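Local coordinates for protein endo-beta-N-acetylglucosaminidase F1 (Bacteroides thetaiotaomicron VPI-5482, PDB 6TCV) that hydrolyses high-mannose N-glycans as an endo-beta-N-acetylglucosaminidase, probably cutting between the two core N-acetylglucosamines, at residues A409-V414 with Y445-D450; E72-A77 with H147-V152; E38-T43 with D160-E165. The protein carries 2 engineered substitutions. All blocks are in the same frame, centred on the assembly; numbering follows the deposited sequence. Where two conformers were deposited one is given.

Contact 1 (A409-V414 with Y445-D450)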
# COMPACT_ATOMS: atom_id res chain seq x y z
N ALA A 409 20.23 -9.00 14.00
CA ALA A 409 21.49 -9.72 13.96
C ALA A 409 22.25 -9.52 12.66
O ALA A 409 23.47 -9.81 12.61
CB ALA A 409 21.30 -11.21 14.25
N LYS A 410 21.56 -9.15 11.59
CA LYS A 410 22.18 -8.93 10.30
C LYS A 410 22.22 -7.46 9.93
O LYS A 410 22.46 -7.11 8.76
CB LYS A 410 21.52 -9.74 9.17
CG LYS A 410 21.56 -11.23 9.42
CD LYS A 410 21.01 -12.03 8.24
CE LYS A 410 21.14 -13.52 8.48
NZ LYS A 410 22.55 -13.98 8.42
N TYR A 411 22.08 -6.55 10.90
CA TYR A 411 22.07 -5.13 10.55
C TYR A 411 23.39 -4.69 9.92
O TYR A 411 23.37 -3.77 9.11
CB TYR A 411 21.77 -4.27 11.78
CG TYR A 411 20.30 -4.02 12.11
CD1 TYR A 411 19.28 -4.54 11.34
CD2 TYR A 411 19.96 -3.20 13.16
CE1 TYR A 411 17.92 -4.25 11.61
CE2 TYR A 411 18.62 -2.92 13.44
CZ TYR A 411 17.63 -3.48 12.69
OH TYR A 411 16.29 -3.22 12.97
N GLY A 412 24.53 -5.26 10.27
CA GLY A 412 25.74 -4.87 9.59
C GLY A 412 25.63 -5.06 8.08
O GLY A 412 26.01 -4.19 7.28
N SER A 413 25.14 -6.23 7.67
CA SER A 413 24.91 -6.50 6.25
C SER A 413 23.86 -5.57 5.66
O SER A 413 24.07 -4.97 4.58
CB SER A 413 24.44 -7.96 6.11
OG SER A 413 24.17 -8.26 4.76
N VAL A 414 22.71 -5.47 6.32
CA VAL A 414 21.61 -4.67 5.78
C VAL A 414 22.06 -3.23 5.55
O VAL A 414 21.86 -2.66 4.47
CB VAL A 414 20.38 -4.73 6.71
CG1 VAL A 414 19.27 -3.80 6.24
CG2 VAL A 414 19.85 -6.15 6.85
N TYR A 445 15.80 -1.47 22.55
CA TYR A 445 17.09 -1.95 23.06
C TYR A 445 18.25 -1.30 22.32
O TYR A 445 18.13 -0.91 21.16
CB TYR A 445 17.20 -3.45 22.95
CG TYR A 445 16.28 -4.18 23.88
CD1 TYR A 445 16.58 -4.32 25.24
CD2 TYR A 445 15.07 -4.68 23.45
CE1 TYR A 445 15.71 -5.00 26.10
CE2 TYR A 445 14.23 -5.38 24.29
CZ TYR A 445 14.52 -5.49 25.60
OH TYR A 445 13.66 -6.16 26.46
N LYS A 446 19.40 -1.26 23.00
CA LYS A 446 20.57 -0.60 22.42
C LYS A 446 21.24 -1.53 21.41
O LYS A 446 21.54 -2.68 21.70
CB LYS A 446 21.58 -0.31 23.53
CG LYS A 446 22.70 0.59 23.06
CD LYS A 446 23.65 0.95 24.25
CE LYS A 446 24.92 1.63 23.79
NZ LYS A 446 25.27 2.70 24.83
N TYR A 447 21.44 -1.01 20.18
CA TYR A 447 22.17 -1.70 19.13
C TYR A 447 23.60 -1.21 19.09
O TYR A 447 23.79 0.01 19.00
CB TYR A 447 21.49 -1.48 17.76
CG TYR A 447 22.22 -2.25 16.69
CD1 TYR A 447 21.88 -3.54 16.41
CD2 TYR A 447 23.30 -1.67 16.02
CE1 TYR A 447 22.64 -4.30 15.50
CE2 TYR A 447 24.03 -2.43 15.11
CZ TYR A 447 23.67 -3.72 14.85
OH TYR A 447 24.43 -4.46 13.95
N PRO A 448 24.62 -2.09 19.10
CA PRO A 448 24.50 -3.55 19.08
C PRO A 448 24.60 -4.22 20.44
O PRO A 448 24.50 -5.47 20.52
CB PRO A 448 25.74 -3.97 18.28
CG PRO A 448 26.81 -2.97 18.69
CD PRO A 448 26.01 -1.64 18.90
N ASP A 449 24.79 -3.43 21.48
CA ASP A 449 25.20 -3.97 22.78
C ASP A 449 24.23 -5.03 23.32
O ASP A 449 24.67 -6.00 23.96
CB ASP A 449 25.28 -2.82 23.80
CG ASP A 449 26.26 -1.75 23.40
OD1 ASP A 449 26.16 -1.23 22.29
OD2 ASP A 449 27.08 -1.33 24.24
N ASP A 450 22.92 -4.83 23.13
CA ASP A 450 21.87 -5.68 23.71
C ASP A 450 21.44 -6.87 22.85
O ASP A 450 20.50 -7.59 23.23
CB ASP A 450 20.63 -4.84 24.07
CG ASP A 450 20.85 -3.87 25.19
OD1 ASP A 450 21.81 -4.02 25.97
OD2 ASP A 450 20.03 -2.93 25.34
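Tyr447, just past the short strand 445-446, reaches across to Tyr411 in the first turn of helix 411-416, while the chain of 445-450 folds back on itself through a backbone hydrogen bond from Asp450 N to Lys446 O. With CG anti to the backbone N (chi1 -178°), the Tyr447 ring swings out of its own loop and across to the helix. Its hydroxyl end is closest, OH lying 3.4 Å from Tyr411 CB. Tyr411 CD2 sits over one face of the Tyr447 ring, offset toward the rim and 3.7 Å above the plane. The two rings are neither stacked nor perpendicular, since their planes meet at 48°. On the opposite face lies Pro448 CB, over the ring centre, a placement consistent with the cis peptide between Tyr447 and Pro448. Strand 400-404 closes the catalytic (beta/alpha)8 barrel characteristic of this enzyme family, and helix 411-416 follows it, so the pair ties the C-terminal tail to the helix that follows the last barrel strand. Putting an alanine at Tyr447 would probably open a gap between tail and helix, stripping cover from Tyr411 CB and CD2 and from the Pro448 ring. Tyr411 itself is fixed from elsewhere: its OH bonds to Ser186 OG, and Phe187 and Phe415 meet its ring edge-to-face. The tail's fold is reinforced by Lys446 N, which donates to Asp450 OD2 from above the carboxylate plane.

Contact 2 (E72-A77 with H147-V152)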
# COMPACT_ATOMS: atom_id res chain seq x y z
N GLU A 72 -23.51 9.83 -0.30
CA GLU A 72 -24.27 8.70 0.22
C GLU A 72 -24.29 7.56 -0.79
O GLU A 72 -24.17 6.38 -0.42
CB GLU A 72 -25.65 9.12 0.73
CG GLU A 72 -26.45 7.95 1.32
CD GLU A 72 -27.89 8.32 1.73
OE1 GLU A 72 -28.30 7.85 2.81
OE2 GLU A 72 -28.54 9.13 1.07
N THR A 73 -24.48 7.88 -2.06
CA THR A 73 -24.46 6.84 -3.08
C THR A 73 -23.10 6.16 -3.15
O THR A 73 -23.03 4.93 -3.27
CB THR A 73 -24.82 7.47 -4.41
OG1 THR A 73 -26.12 8.06 -4.29
CG2 THR A 73 -24.84 6.45 -5.53
N TYR A 74 -22.01 6.93 -3.07
CA TYR A 74 -20.66 6.35 -3.14
C TYR A 74 -20.40 5.45 -1.94
O TYR A 74 -19.96 4.29 -2.09
CB TYR A 74 -19.63 7.50 -3.16
CG TYR A 74 -18.21 6.96 -3.17
CD1 TYR A 74 -17.56 6.71 -1.98
CD2 TYR A 74 -17.55 6.67 -4.35
CE1 TYR A 74 -16.30 6.17 -1.96
CE2 TYR A 74 -16.26 6.14 -4.34
CZ TYR A 74 -15.65 5.89 -3.12
OH TYR A 74 -14.38 5.35 -3.03
N ASN A 75 -20.68 5.94 -0.74
CA ASN A 75 -20.46 5.16 0.46
C ASN A 75 -21.31 3.89 0.44
O ASN A 75 -20.83 2.81 0.82
CB ASN A 75 -20.78 6.01 1.69
CG ASN A 75 -19.61 6.86 2.14
OD1 ASN A 75 -18.44 6.52 1.93
ND2 ASN A 75 -19.93 8.01 2.72
N LYS A 76 -22.55 3.96 -0.06
CA LYS A 76 -23.37 2.75 -0.16
C LYS A 76 -22.76 1.75 -1.12
O LYS A 76 -22.78 0.54 -0.86
CB LYS A 76 -24.80 3.10 -0.57
N ALA A 77 -22.27 2.22 -2.28
CA ALA A 77 -21.72 1.31 -3.28
C ALA A 77 -20.46 0.60 -2.77
O ALA A 77 -20.21 -0.55 -3.14
CB ALA A 77 -21.41 2.07 -4.57
N HIS A 147 -19.10 11.35 -12.33
CA HIS A 147 -18.48 11.70 -11.06
C HIS A 147 -17.04 11.20 -11.02
O HIS A 147 -16.71 10.16 -11.60
CB HIS A 147 -19.25 10.89 -9.99
CG HIS A 147 -20.71 11.23 -9.90
ND1 HIS A 147 -21.18 12.38 -9.31
CD2 HIS A 147 -21.80 10.57 -10.36
CE1 HIS A 147 -22.50 12.41 -9.40
NE2 HIS A 147 -22.90 11.33 -10.04
N CYS A 148 -16.19 11.90 -10.28
CA CYS A 148 -14.94 11.40 -9.71
C CYS A 148 -14.84 11.72 -8.22
O CYS A 148 -15.69 12.45 -7.67
CB CYS A 148 -13.73 11.88 -10.52
SG CYS A 148 -13.52 13.62 -10.36
N ILE A 149 -13.84 11.16 -7.55
CA ILE A 149 -13.73 11.33 -6.11
C ILE A 149 -12.29 11.50 -5.64
O ILE A 149 -11.36 10.89 -6.18
CB ILE A 149 -14.52 10.23 -5.37
CG1 ILE A 149 -14.72 10.61 -3.91
CG2 ILE A 149 -13.80 8.86 -5.49
CD1 ILE A 149 -15.85 9.86 -3.24
N TYR A 150 -12.08 12.43 -4.69
CA TYR A 150 -10.83 12.58 -3.96
C TYR A 150 -11.03 12.11 -2.52
O TYR A 150 -12.05 12.45 -1.92
CB TYR A 150 -10.40 14.05 -3.90
CG TYR A 150 -10.13 14.54 -5.27
CD1 TYR A 150 -11.16 15.03 -6.07
CD2 TYR A 150 -8.82 14.51 -5.78
CE1 TYR A 150 -10.94 15.45 -7.35
CE2 TYR A 150 -8.59 14.93 -7.09
CZ TYR A 150 -9.65 15.43 -7.85
OH TYR A 150 -9.46 15.86 -9.14
N LEU A 151 -10.12 11.27 -2.04
CA LEU A 151 -10.16 10.72 -0.69
C LEU A 151 -8.98 11.34 0.06
O LEU A 151 -7.83 11.02 -0.22
CB LEU A 151 -10.11 9.19 -0.78
CG LEU A 151 -11.26 8.54 -1.52
CD1 LEU A 151 -11.03 7.01 -1.71
CD2 LEU A 151 -12.62 8.83 -0.89
N VAL A 152 -9.29 12.27 0.96
CA VAL A 152 -8.33 13.21 1.55
C VAL A 152 -7.98 12.82 2.97
O VAL A 152 -8.88 12.57 3.79
CB VAL A 152 -8.88 14.66 1.50
CG1 VAL A 152 -7.82 15.65 2.05
CG2 VAL A 152 -9.35 15.05 0.09
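Tyr74 reaches from helix 68-78 toward strand 147-154, and Ile149 receives it. The tight part of the contact is a CH-pi interaction of nearly ideal form: Ile149 CD1 stands 3.6 Å from the ring centroid, only 6° off the ring normal. This single methyl is therefore almost equally close to all six ring carbons, with Tyr74 CG nearest at 3.7 Å. The isoleucine chain is extended, CG1 anti to the backbone N (chi1 -165°) and CD1 carried on outward, which lifts the methyl from the strand to the ring. Its other branch fills in beside it, CG2 lying 3.8 Å from Tyr74 CE2. Here a helix is laid across one face of a mixed beta-sheet in the N-terminal domain, whose strand 147-154 runs between strand 34-39, parallel to it, and strand 125-130, antiparallel. Ile149 and Leu151 present their side chains to the helix, while Tyr150 and Val152 belong to the other face of the sheet and pack on Ile127.

The contact slackens toward the far end of the tyrosine. Leu151 comes from the opposite direction and brings just CD1 to the hydroxyl, 4.0 Å from Tyr74 OH, a van der Waals touch. Phe82 and Pro321 also touch the tyrosine, the latter from the loop between helix 306-319 and strand 324-329 of the barrel. On the solvent side, Glu72, Thr73 and Ala77 are exposed, and Tyr74 remains partly so.

Contact 3 (E38-T43 with D160-E165); sequences ELHGET and DAYKGE
The imidazole of His40 lies flat on the phenol ring of Tyr162, a face-to-face stack with centroids 3.5 Å apart and planes only 2° from parallel. Tyr162 CD1 stands over the centre of the histidine ring, and His40 CG over the centre of the tyrosine ring. The closest pairs include His40 CD2 with Tyr162 CE1 at 3.4 Å. His40 CB adds a CH-pi contact to the same face, 3.9 Å from the Tyr162 centroid. The tyrosine's opposite face is covered by its own chain: Gly164 N lies 3.7 Å above the plane, over the ring centre. The phenol is thus sandwiched between an imidazole and a backbone amide. With phi at 120°, Gly164 has a backbone shape that any side chain would bring into collision with the Lys163 carbonyl O.

At the edge, in the ring plane, sits Glu165 OE2. It accepts a 2.7 Å hydrogen bond from Tyr162 OH through its anti lone pair, holding the hydroxyl, and with it the ring's outer edge, in place. Tyr162 CG anti to the backbone N (chi1 173°) sends the ring out toward His40. Behind it, Lys163 turns back, NZ donating to Ala161 O and pairing with Asp197, which pins the loop to the barrel side.

His40 follows strand 34-39 of the N-terminal domain, whereas 160-165 belongs to the linker running from strand 147-154 into strand 169-175, the first of the barrel. The stack therefore joins a domain edge to the interdomain connection. The charge of His40 is not seen; its NE2 is 5.1 Å from Glu165 OE2, too far to pair, but the nearby carboxylate would probably favour a protonated imidazole and, with it, attraction to the electron-rich phenol.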
# COMPACT_ATOMS: atom_id res chain seq x y z
N GLU A 38 -2.96 12.78 0.20
CA GLU A 38 -2.38 12.92 1.52
C GLU A 38 -1.84 14.34 1.61
O GLU A 38 -0.88 14.69 0.90
CB GLU A 38 -1.23 11.93 1.70
CG GLU A 38 -1.75 10.55 1.75
CD GLU A 38 -0.67 9.48 1.85
OE1 GLU A 38 0.44 9.78 2.32
OE2 GLU A 38 -0.98 8.33 1.52
N LEU A 39 -2.34 15.13 2.56
CA LEU A 39 -1.92 16.52 2.73
C LEU A 39 -0.68 16.55 3.61
O LEU A 39 -0.72 16.12 4.76
CB LEU A 39 -3.03 17.38 3.34
CG LEU A 39 -4.28 17.47 2.47
CD1 LEU A 39 -5.35 18.25 3.28
CD2 LEU A 39 -4.03 18.14 1.12
N HIS A 40 0.44 17.01 3.05
CA HIS A 40 1.65 17.20 3.84
C HIS A 40 1.90 18.67 4.11
O HIS A 40 2.88 18.99 4.79
CB HIS A 40 2.88 16.58 3.14
CG HIS A 40 2.70 15.13 2.85
ND1 HIS A 40 2.86 14.19 3.83
CD2 HIS A 40 2.34 14.47 1.73
CE1 HIS A 40 2.56 12.99 3.34
NE2 HIS A 40 2.31 13.13 2.05
N GLY A 41 1.04 19.54 3.61
CA GLY A 41 1.14 20.97 3.79
C GLY A 41 -0.27 21.53 3.80
O GLY A 41 -1.25 20.78 3.80
N GLU A 42 -0.36 22.86 3.74
CA GLU A 42 -1.65 23.52 3.83
C GLU A 42 -2.43 23.53 2.53
O GLU A 42 -3.66 23.70 2.57
CB GLU A 42 -1.46 24.98 4.17
CG GLU A 42 -1.04 25.16 5.57
CD GLU A 42 -0.19 26.40 5.71
OE1 GLU A 42 -0.74 27.46 6.12
OE2 GLU A 42 1.02 26.27 5.39
N THR A 43 -1.78 23.33 1.38
CA THR A 43 -2.52 23.29 0.12
C THR A 43 -2.10 22.14 -0.79
O THR A 43 -0.96 21.65 -0.72
CB THR A 43 -2.30 24.59 -0.72
OG1 THR A 43 -0.91 24.72 -1.04
CG2 THR A 43 -2.80 25.82 -0.00
N ASP A 160 6.97 11.76 9.63
CA ASP A 160 8.35 11.37 9.82
C ASP A 160 8.89 10.52 8.68
O ASP A 160 10.10 10.48 8.48
CB ASP A 160 8.49 10.61 11.13
CG ASP A 160 8.37 11.46 12.37
OD1 ASP A 160 8.15 12.68 12.31
OD2 ASP A 160 8.54 10.89 13.44
N ALA A 161 8.05 9.80 7.94
CA ALA A 161 8.48 9.03 6.78
C ALA A 161 8.38 9.81 5.47
O ALA A 161 8.81 9.29 4.43
CB ALA A 161 7.72 7.70 6.66
N TYR A 162 7.84 11.02 5.47
CA TYR A 162 7.58 11.77 4.25
C TYR A 162 8.84 12.54 3.90
O TYR A 162 9.23 13.49 4.57
CB TYR A 162 6.39 12.71 4.46
CG TYR A 162 6.19 13.64 3.29
CD1 TYR A 162 5.80 13.17 2.06
CD2 TYR A 162 6.40 15.00 3.42
CE1 TYR A 162 5.63 14.05 1.00
CE2 TYR A 162 6.24 15.86 2.34
CZ TYR A 162 5.84 15.35 1.16
OH TYR A 162 5.68 16.26 0.12
N LYS A 163 9.46 12.11 2.80
CA LYS A 163 10.74 12.65 2.38
C LYS A 163 10.61 13.64 1.23
O LYS A 163 11.62 14.01 0.62
CB LYS A 163 11.73 11.49 2.08
CG LYS A 163 12.03 10.66 3.31
CD LYS A 163 12.81 9.42 3.05
CE LYS A 163 11.99 8.28 2.44
NZ LYS A 163 10.93 7.77 3.31
N GLY A 164 9.41 14.05 0.85
CA GLY A 164 9.33 15.10 -0.15
C GLY A 164 8.57 14.62 -1.37
O GLY A 164 8.23 13.45 -1.51
N GLU A 165 8.22 15.56 -2.19
CA GLU A 165 7.56 15.33 -3.46
C GLU A 165 8.51 14.76 -4.53
O GLU A 165 9.65 15.23 -4.65
CB GLU A 165 6.89 16.60 -3.98
CG GLU A 165 5.65 17.00 -3.15
CD GLU A 165 4.63 15.88 -3.10
OE1 GLU A 165 4.08 15.55 -4.17
OE2 GLU A 165 4.39 15.29 -2.02

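Contacts 2 and 3 belong to one neighbourhood, their centres about 24 Å apart, both reaching the sheet in which strands 34-39 and 147-154 are neighbours; they meet where Val152 CG1 packs on Leu39 CD1 at 3.8 Å. Along the chain, contact 2 is nested inside the loop that contact 3 closes, and contact 1 follows both in series. Contact 1 stands apart near the chain's C-terminus, after the last barrel strand, its centre about 46 Å from that of contact 2, on the opposite side of the chain's centre, and about 30 Å from that of contact 3. The set thus runs from the interior of the N-terminal domain, through its linker, to the tail beyond the catalytic barrel.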